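Local coordinates for 3-alpha-hydroxysteroid dehydrogenase (Pseudomonas sp., PDB 2DKN), which catalyses the reversible NAD-dependent oxidation of the 3-alpha-hydroxyl group of steroids to the 3-ketone, as a Rossmann-fold enzyme of the short-chain dehydrogenase family, at residues T27-D32 with A53-R58; I38-S43 with E49-A54. All coordinates share one frame; numbering follows the deposited sequence.

Contact 1 (T27-D32 with A53-R58). With NAI (1,4-dihydronicotinamide adenine dinucleotide), chain C.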
loop_
_atom_site.group_PDB
_atom_site.type_symbol
_atom_site.label_atom_id
_atom_site.label_comp_id
_atom_site.label_asym_id
_atom_site.label_seq_id
_atom_site.Cartn_x
_atom_site.Cartn_y
_atom_site.Cartn_z
ATOM N N THR A 27 -13.585 -17.388 11.273
ATOM C CA THR A 27 -13.015 -18.716 11.461
ATOM C C THR A 27 -11.656 -18.735 10.780
ATOM O O THR A 27 -11.566 -18.500 9.579
ATOM C CB THR A 27 -13.904 -19.793 10.841
ATOM O OG1 THR A 27 -15.157 -19.827 11.545
ATOM C CG2 THR A 27 -13.241 -21.146 10.959
ATOM N N VAL A 28 -10.607 -19.001 11.555
ATOM C CA VAL A 28 -9.237 -18.988 11.019
ATOM C C VAL A 28 -8.692 -20.405 10.912
ATOM O O VAL A 28 -8.788 -21.174 11.866
ATOM C CB VAL A 28 -8.290 -18.124 11.890
ATOM C CG1 VAL A 28 -6.846 -18.190 11.352
ATOM C CG2 VAL A 28 -8.774 -16.684 11.964
ATOM N N ILE A 29 -8.161 -20.765 9.742
ATOM C CA ILE A 29 -7.510 -22.050 9.562
ATOM C C ILE A 29 -6.002 -21.799 9.484
ATOM O O ILE A 29 -5.526 -21.197 8.530
ATOM C CB ILE A 29 -7.993 -22.742 8.277
ATOM C CG1 ILE A 29 -9.514 -23.023 8.361
ATOM C CG2 ILE A 29 -7.192 -24.012 8.044
ATOM C CD1 ILE A 29 -10.147 -23.297 7.009
ATOM N N GLY A 30 -5.258 -22.215 10.500
ATOM C CA GLY A 30 -3.824 -21.897 10.534
ATOM C C GLY A 30 -2.991 -23.015 9.925
ATOM O O GLY A 30 -3.270 -24.190 10.155
ATOM N N ILE A 31 -1.978 -22.646 9.132
ATOM C CA ILE A 31 -1.052 -23.620 8.554
ATOM C C ILE A 31 0.370 -23.193 8.928
ATOM O O ILE A 31 0.746 -22.034 8.727
ATOM C CB ILE A 31 -1.143 -23.663 6.996
ATOM C CG1 ILE A 31 -2.587 -23.910 6.514
ATOM C CG2 ILE A 31 -0.148 -24.699 6.406
ATOM C CD1 ILE A 31 -3.332 -22.628 6.176
ATOM N N ASP A 32 1.149 -24.102 9.511
ATOM C CA ASP A 32 2.524 -23.762 9.852
ATOM C C ASP A 32 3.302 -25.081 9.960
ATOM O O ASP A 32 2.716 -26.139 9.778
ATOM C CB ASP A 32 2.565 -22.999 11.167
ATOM C CG ASP A 32 3.753 -22.050 11.257
ATOM O OD1 ASP A 32 3.538 -20.815 11.248
ATOM O OD2 ASP A 32 4.907 -22.537 11.339
ATOM N N ALA A 53 -4.810 -29.853 0.549
ATOM C CA ALA A 53 -5.866 -30.861 0.807
ATOM C C ALA A 53 -6.492 -30.656 2.179
ATOM O O ALA A 53 -7.721 -30.725 2.337
ATOM C CB ALA A 53 -5.321 -32.290 0.660
ATOM N N ALA A 54 -5.649 -30.386 3.175
ATOM C CA ALA A 54 -6.115 -30.158 4.539
ATOM C C ALA A 54 -6.958 -28.886 4.674
ATOM O O ALA A 54 -7.989 -28.867 5.374
ATOM C CB ALA A 54 -4.950 -30.119 5.496
ATOM N N VAL A 55 -6.531 -27.811 4.020
ATOM C CA VAL A 55 -7.346 -26.596 4.018
ATOM C C VAL A 55 -8.710 -26.875 3.371
ATOM O O VAL A 55 -9.734 -26.495 3.929
ATOM C CB VAL A 55 -6.648 -25.405 3.302
ATOM C CG1 VAL A 55 -7.636 -24.256 3.115
ATOM C CG2 VAL A 55 -5.391 -24.951 4.099
ATOM N N LEU A 56 -8.720 -27.513 2.198
ATOM C CA LEU A 56 -9.986 -27.812 1.504
ATOM C C LEU A 56 -10.929 -28.613 2.393
ATOM O O LEU A 56 -12.126 -28.331 2.454
ATOM C CB LEU A 56 -9.738 -28.560 0.201
ATOM C CG LEU A 56 -9.036 -27.725 -0.886
ATOM C CD1 LEU A 56 -8.638 -28.588 -2.106
ATOM C CD2 LEU A 56 -9.919 -26.561 -1.310
ATOM N N ASP A 57 -10.380 -29.606 3.085
ATOM C CA ASP A 57 -11.197 -30.409 3.984
ATOM C C ASP A 57 -11.790 -29.520 5.077
ATOM O O ASP A 57 -12.988 -29.584 5.359
ATOM C CB ASP A 57 -10.371 -31.538 4.606
ATOM C CG ASP A 57 -11.174 -32.353 5.598
ATOM O OD1 ASP A 57 -12.226 -32.881 5.198
ATOM O OD2 ASP A 57 -10.766 -32.444 6.774
ATOM N N ARG A 58 -10.960 -28.682 5.686
ATOM C CA ARG A 58 -11.419 -27.872 6.821
ATOM C C ARG A 58 -12.463 -26.813 6.447
ATOM O O ARG A 58 -13.313 -26.454 7.274
ATOM C CB ARG A 58 -10.240 -27.258 7.582
ATOM C CG ARG A 58 -9.512 -28.303 8.419
ATOM C CD ARG A 58 -8.363 -27.767 9.244
ATOM N NE ARG A 58 -8.140 -28.596 10.439
ATOM C CZ ARG A 58 -7.521 -29.779 10.462
ATOM N NH1 ARG A 58 -7.029 -30.338 9.348
ATOM N NH2 ARG A 58 -7.398 -30.419 11.619
HETATM P PA NAI C . 8.097 -15.405 11.814
HETATM O O1A NAI C . 9.281 -16.274 11.696
HETATM O O2A NAI C . 7.733 -14.919 13.166
HETATM O O5B NAI C . 6.818 -16.154 11.206
HETATM C C5B NAI C . 6.901 -16.863 10.004
HETATM C C4B NAI C . 6.116 -18.155 10.186
HETATM O O4B NAI C . 6.231 -18.830 8.948
HETATM C C3B NAI C . 6.692 -19.056 11.276
HETATM O O3B NAI C . 5.677 -19.549 12.129
HETATM C C2B NAI C . 7.258 -20.201 10.455
HETATM O O2B NAI C . 7.271 -21.445 11.121
HETATM C C1B NAI C . 6.374 -20.193 9.203
HETATM N N9A NAI C . 7.128 -20.925 8.175
HETATM C C8A NAI C . 8.409 -20.672 7.727
HETATM N N7A NAI C . 8.733 -21.652 6.845
HETATM C C5A NAI C . 7.691 -22.529 6.749
HETATM C C6A NAI C . 7.479 -23.708 6.023
HETATM N N6A NAI C . 8.457 -24.316 5.319
HETATM N N1A NAI C . 6.271 -24.362 6.161
HETATM C C2A NAI C . 5.288 -23.882 6.998
HETATM N N3A NAI C . 5.490 -22.725 7.717
HETATM C C4A NAI C . 6.683 -22.071 7.596
HETATM O O3 NAI C . 8.378 -14.208 10.785
HETATM P PN NAI C . 7.416 -12.976 10.392
HETATM O O1N NAI C . 6.084 -13.079 11.011
HETATM O O2N NAI C . 8.203 -11.754 10.636
HETATM O O5D NAI C . 7.314 -13.218 8.809
HETATM C C5D NAI C . 6.056 -13.346 8.163
HETATM C C4D NAI C . 6.267 -12.910 6.718
HETATM O O4D NAI C . 6.621 -11.532 6.726
HETATM C C3D NAI C . 7.411 -13.644 6.022
HETATM O O3D NAI C . 7.006 -13.900 4.683
HETATM C C2D NAI C . 8.519 -12.593 5.977
HETATM O O2D NAI C . 9.342 -12.767 4.857
HETATM C C1D NAI C . 7.712 -11.308 5.858
HETATM N N1N NAI C . 8.475 -10.096 6.265
HETATM C C2N NAI C . 8.942 -9.983 7.545
HETATM C C3N NAI C . 9.644 -8.849 7.921
HETATM C C7N NAI C . 10.109 -8.692 9.347
HETATM O O7N NAI C . 10.930 -7.603 9.593
HETATM N N7N NAI C . 9.737 -9.552 10.314
HETATM C C4N NAI C . 9.870 -7.813 6.994
HETATM C C5N NAI C . 9.345 -7.932 5.689
HETATM C C6N NAI C . 8.655 -9.086 5.348
#

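Contact 2 (I38-S43 with E49-A54). With NAI (1,4-dihydronicotinamide adenine dinucleotide), chain C.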
loop_
_atom_site.group_PDB
_atom_site.type_symbol
_atom_site.label_atom_id
_atom_site.label_comp_id
_atom_site.label_asym_id
_atom_site.label_seq_id
_atom_site.Cartn_x
_atom_site.Cartn_y
_atom_site.Cartn_z
ATOM N N ILE A 38 -3.126 -27.010 10.861
ATOM C CA ILE A 38 -2.586 -27.841 9.805
ATOM C C ILE A 38 -1.071 -27.721 9.851
ATOM O O ILE A 38 -0.536 -26.617 9.730
ATOM C CB ILE A 38 -3.106 -27.376 8.434
ATOM C CG1 ILE A 38 -4.623 -27.585 8.324
ATOM C CG2 ILE A 38 -2.404 -28.112 7.272
ATOM C CD1 ILE A 38 -5.181 -26.855 7.123
ATOM N N GLU A 39 -0.386 -28.847 10.062
ATOM C CA GLU A 39 1.070 -28.847 10.189
ATOM C C GLU A 39 1.623 -29.384 8.889
ATOM O O GLU A 39 1.328 -30.527 8.497
ATOM C CB GLU A 39 1.531 -29.663 11.418
ATOM C CG GLU A 39 0.811 -29.207 12.661
ATOM C CD GLU A 39 1.389 -29.691 13.984
ATOM O OE1 GLU A 39 2.218 -30.617 14.014
ATOM O OE2 GLU A 39 0.988 -29.105 15.013
ATOM N N ALA A 40 2.366 -28.536 8.183
ATOM C CA ALA A 40 2.867 -28.886 6.863
ATOM C C ALA A 40 4.114 -28.079 6.546
ATOM O O ALA A 40 4.246 -26.911 6.961
ATOM C CB ALA A 40 1.800 -28.637 5.800
ATOM N N ASP A 41 5.021 -28.712 5.807
ATOM C CA ASP A 41 6.261 -28.092 5.385
ATOM C C ASP A 41 6.072 -27.513 3.976
ATOM O O ASP A 41 6.089 -28.228 2.983
ATOM C CB ASP A 41 7.409 -29.120 5.428
ATOM C CG ASP A 41 8.730 -28.565 4.864
ATOM O OD1 ASP A 41 9.689 -29.349 4.638
ATOM O OD2 ASP A 41 8.820 -27.336 4.652
ATOM N N LEU A 42 5.866 -26.199 3.910
ATOM C CA LEU A 42 5.552 -25.545 2.655
ATOM C C LEU A 42 6.754 -25.358 1.729
ATOM O O LEU A 42 6.615 -24.732 0.685
ATOM C CB LEU A 42 4.903 -24.191 2.929
ATOM C CG LEU A 42 3.597 -24.242 3.729
ATOM C CD1 LEU A 42 3.009 -22.854 3.917
ATOM C CD2 LEU A 42 2.606 -25.147 2.994
ATOM N N SER A 43 7.914 -25.896 2.117
ATOM C CA SER A 43 9.114 -25.821 1.280
ATOM C C SER A 43 9.264 -26.995 0.303
ATOM O O SER A 43 10.239 -27.043 -0.439
ATOM C CB SER A 43 10.380 -25.677 2.130
ATOM O OG SER A 43 10.767 -26.917 2.737
ATOM N N GLU A 49 1.066 -29.906 -0.965
ATOM C CA GLU A 49 -0.060 -30.759 -1.351
ATOM C C GLU A 49 -0.892 -31.115 -0.129
ATOM O O GLU A 49 -2.127 -31.010 -0.143
ATOM C CB GLU A 49 0.503 -32.028 -1.989
ATOM C CG GLU A 49 -0.430 -32.851 -2.846
ATOM C CD GLU A 49 0.325 -33.996 -3.520
ATOM O OE1 GLU A 49 1.043 -34.735 -2.806
ATOM O OE2 GLU A 49 0.233 -34.138 -4.764
ATOM N N THR A 50 -0.195 -31.512 0.936
ATOM C CA THR A 50 -0.828 -31.813 2.218
ATOM C C THR A 50 -1.601 -30.624 2.736
ATOM O O THR A 50 -2.775 -30.741 3.088
ATOM C CB THR A 50 0.214 -32.239 3.277
ATOM O OG1 THR A 50 0.831 -33.456 2.841
ATOM C CG2 THR A 50 -0.443 -32.463 4.622
ATOM N N ALA A 51 -0.935 -29.474 2.773
ATOM C CA ALA A 51 -1.560 -28.230 3.240
ATOM C C ALA A 51 -2.840 -27.901 2.457
ATOM O O ALA A 51 -3.879 -27.615 3.057
ATOM C CB ALA A 51 -0.564 -27.075 3.154
ATOM N N VAL A 52 -2.756 -27.928 1.124
ATOM C CA VAL A 52 -3.912 -27.602 0.278
ATOM C C VAL A 52 -5.085 -28.548 0.569
ATOM O O VAL A 52 -6.226 -28.097 0.821
ATOM C CB VAL A 52 -3.536 -27.600 -1.219
ATOM C CG1 VAL A 52 -4.795 -27.531 -2.114
ATOM C CG2 VAL A 52 -2.575 -26.407 -1.520
ATOM N N ALA A 53 -4.810 -29.853 0.549
ATOM C CA ALA A 53 -5.866 -30.861 0.807
ATOM C C ALA A 53 -6.492 -30.656 2.179
ATOM O O ALA A 53 -7.721 -30.725 2.337
ATOM C CB ALA A 53 -5.321 -32.290 0.660
ATOM N N ALA A 54 -5.649 -30.386 3.175
ATOM C CA ALA A 54 -6.115 -30.158 4.539
ATOM C C ALA A 54 -6.958 -28.886 4.674
ATOM O O ALA A 54 -7.989 -28.867 5.374
ATOM C CB ALA A 54 -4.950 -30.119 5.496
HETATM P PA NAI C . 8.097 -15.405 11.814
HETATM O O1A NAI C . 9.281 -16.274 11.696
HETATM O O2A NAI C . 7.733 -14.919 13.166
HETATM O O5B NAI C . 6.818 -16.154 11.206
HETATM C C5B NAI C . 6.901 -16.863 10.004
HETATM C C4B NAI C . 6.116 -18.155 10.186
HETATM O O4B NAI C . 6.231 -18.830 8.948
HETATM C C3B NAI C . 6.692 -19.056 11.276
HETATM O O3B NAI C . 5.677 -19.549 12.129
HETATM C C2B NAI C . 7.258 -20.201 10.455
HETATM O O2B NAI C . 7.271 -21.445 11.121
HETATM C C1B NAI C . 6.374 -20.193 9.203
HETATM N N9A NAI C . 7.128 -20.925 8.175
HETATM C C8A NAI C . 8.409 -20.672 7.727
HETATM N N7A NAI C . 8.733 -21.652 6.845
HETATM C C5A NAI C . 7.691 -22.529 6.749
HETATM C C6A NAI C . 7.479 -23.708 6.023
HETATM N N6A NAI C . 8.457 -24.316 5.319
HETATM N N1A NAI C . 6.271 -24.362 6.161
HETATM C C2A NAI C . 5.288 -23.882 6.998
HETATM N N3A NAI C . 5.490 -22.725 7.717
HETATM C C4A NAI C . 6.683 -22.071 7.596
HETATM O O3 NAI C . 8.378 -14.208 10.785
HETATM P PN NAI C . 7.416 -12.976 10.392
HETATM O O1N NAI C . 6.084 -13.079 11.011
HETATM O O2N NAI C . 8.203 -11.754 10.636
HETATM O O5D NAI C . 7.314 -13.218 8.809
HETATM C C5D NAI C . 6.056 -13.346 8.163
HETATM C C4D NAI C . 6.267 -12.910 6.718
HETATM O O4D NAI C . 6.621 -11.532 6.726
HETATM C C3D NAI C . 7.411 -13.644 6.022
HETATM O O3D NAI C . 7.006 -13.900 4.683
HETATM C C2D NAI C . 8.519 -12.593 5.977
HETATM O O2D NAI C . 9.342 -12.767 4.857
HETATM C C1D NAI C . 7.712 -11.308 5.858
HETATM N N1N NAI C . 8.475 -10.096 6.265
HETATM C C2N NAI C . 8.942 -9.983 7.545
HETATM C C3N NAI C . 9.644 -8.849 7.921
HETATM C C7N NAI C . 10.109 -8.692 9.347
HETATM O O7N NAI C . 10.930 -7.603 9.593
HETATM N N7N NAI C . 9.737 -9.552 10.314
HETATM C C4N NAI C . 9.870 -7.813 6.994
HETATM C C5N NAI C . 9.345 -7.932 5.689
HETATM C C6N NAI C . 8.655 -9.086 5.348
#

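Contact 1 (T27-D32 with A53-R58)
Two isoleucines of strand 27-32 pack against helix residues Val-55 and Arg-58. The tighter pairing is Ile-31 with Val-55: CD1 of Ile-31 comes within 3.7 Å of Val-55 CG2, and the two side chains meet at about a right angle. Val-55 has CG1 anti to its backbone N (chi1 170°), which leaves CG2 as the branch facing the strand. Its contact with Ile-29 is looser, CG2 to CG2 at 4.4 Å. Ile-29 instead lies across the aliphatic base of Arg-58, its CD1 4.0 Å from Arg-58 CB and its CG2 4.1 Å from Arg-58 CD, so the arginine's methylenes cover the exposed end of an otherwise buried patch. This is the sheet-to-helix layer of a Rossmann fold. Helix segment 53-58 runs nearly antiparallel to strand 27-32, at 165° with 9.8 Å between their axes. Polar contacts gather at the strand's C-terminal end, where Asp-32 grips the adenosine ribose of NADH in a two-pronged bond: O3B donates to OD1 and O2B to OD2, each at 2.6 Å. An acidic residue here is the classical mark of NAD-preferring Rossmann enzymes. Asp-32 OD1 also accepts from the backbone N of Ala-10.

Contact 2 (I38-S43 with E49-A54)
Leu-42, whose side chain also reaches Ala-51 in the helix, comes in off one side of the adenine plane of NADH, its CB and CG lying past the N1A-C2A side and not over the ring's centre. Leu-42 CG lies 3.6 Å from N1A of the ring and 3.7 Å from its C2A, which Ala-40 O also approaches. Along the ring's N1A and N6A edge the backbone of Leu-42 and the carboxylate of Asp-41 take over: Leu-42 N donates to N1A (2.9 Å) in an almost straight bond of 169°, and N6A donates to Asp-41 OD2 (3.1 Å). This is the adenine pocket of the Rossmann fold, built by the loop that leads from strand 38-39 into helix 45-59. OD2 is also the acceptor of an Asx turn, taking Ser-43 N from well above the carboxylate plane and Ser-43 OG from the syn side, 23° out of it. Both serine donors come from one face of that plane, while N6A sits slightly off the other. With three donors on one oxygen, the carboxylate has little freedom to rotate; an alanine in place of Asp-41 would probably leave N6A and the Ser-43 hydroxyl and N-H without this acceptor, letting the turn relax. Behind the pocket the packing is wholly apolar. Ala-51 CB is the methyl that Ala-40 and Leu-42 share, with Ala-40 CB 3.9 Å from it; the CA atoms of Ala-40 and Ala-51 are 5.8 Å apart, a close backbone approach that two alanines permit. Ile-38 straddles the next turn of the helix, both CG2 and CD1 lying 3.7 Å from Ala-54 CB. Leu-42 is also touched by Leu-93 of helix 79-102. It has CG anti to its carbonyl carbon (chi1 -60°), and from there Leu-42 CD2 meets Ala-51 CB at 3.7 Å.

How the contacts relate
Contacts 1 and 2 lie 9 Å apart, centre to centre, on successive turns of helix 45-59, and share Ala-53 and Ala-54. Their strands are neighbours in the parallel sheet, joined by probable hydrogen bonds from Ile-38 N to Gly-30 O and, past the strand, Ala-40 N to Asp-32 O, both 2.9 Å. Ile-38 CD1 fills the seam between them, 3.6 Å from Ile-29 CG2 and 3.5 Å from Val-55 N, so the apolar packing is continuous across both. Both help bind the adenosine half of NADH: contact 1 supplies the ribose grip, contact 2 the adenine site. The cofactor is also hydrogen-bonded by Tyr-153 and Lys-157, probably the catalytic pair, as in related short-chain dehydrogenases.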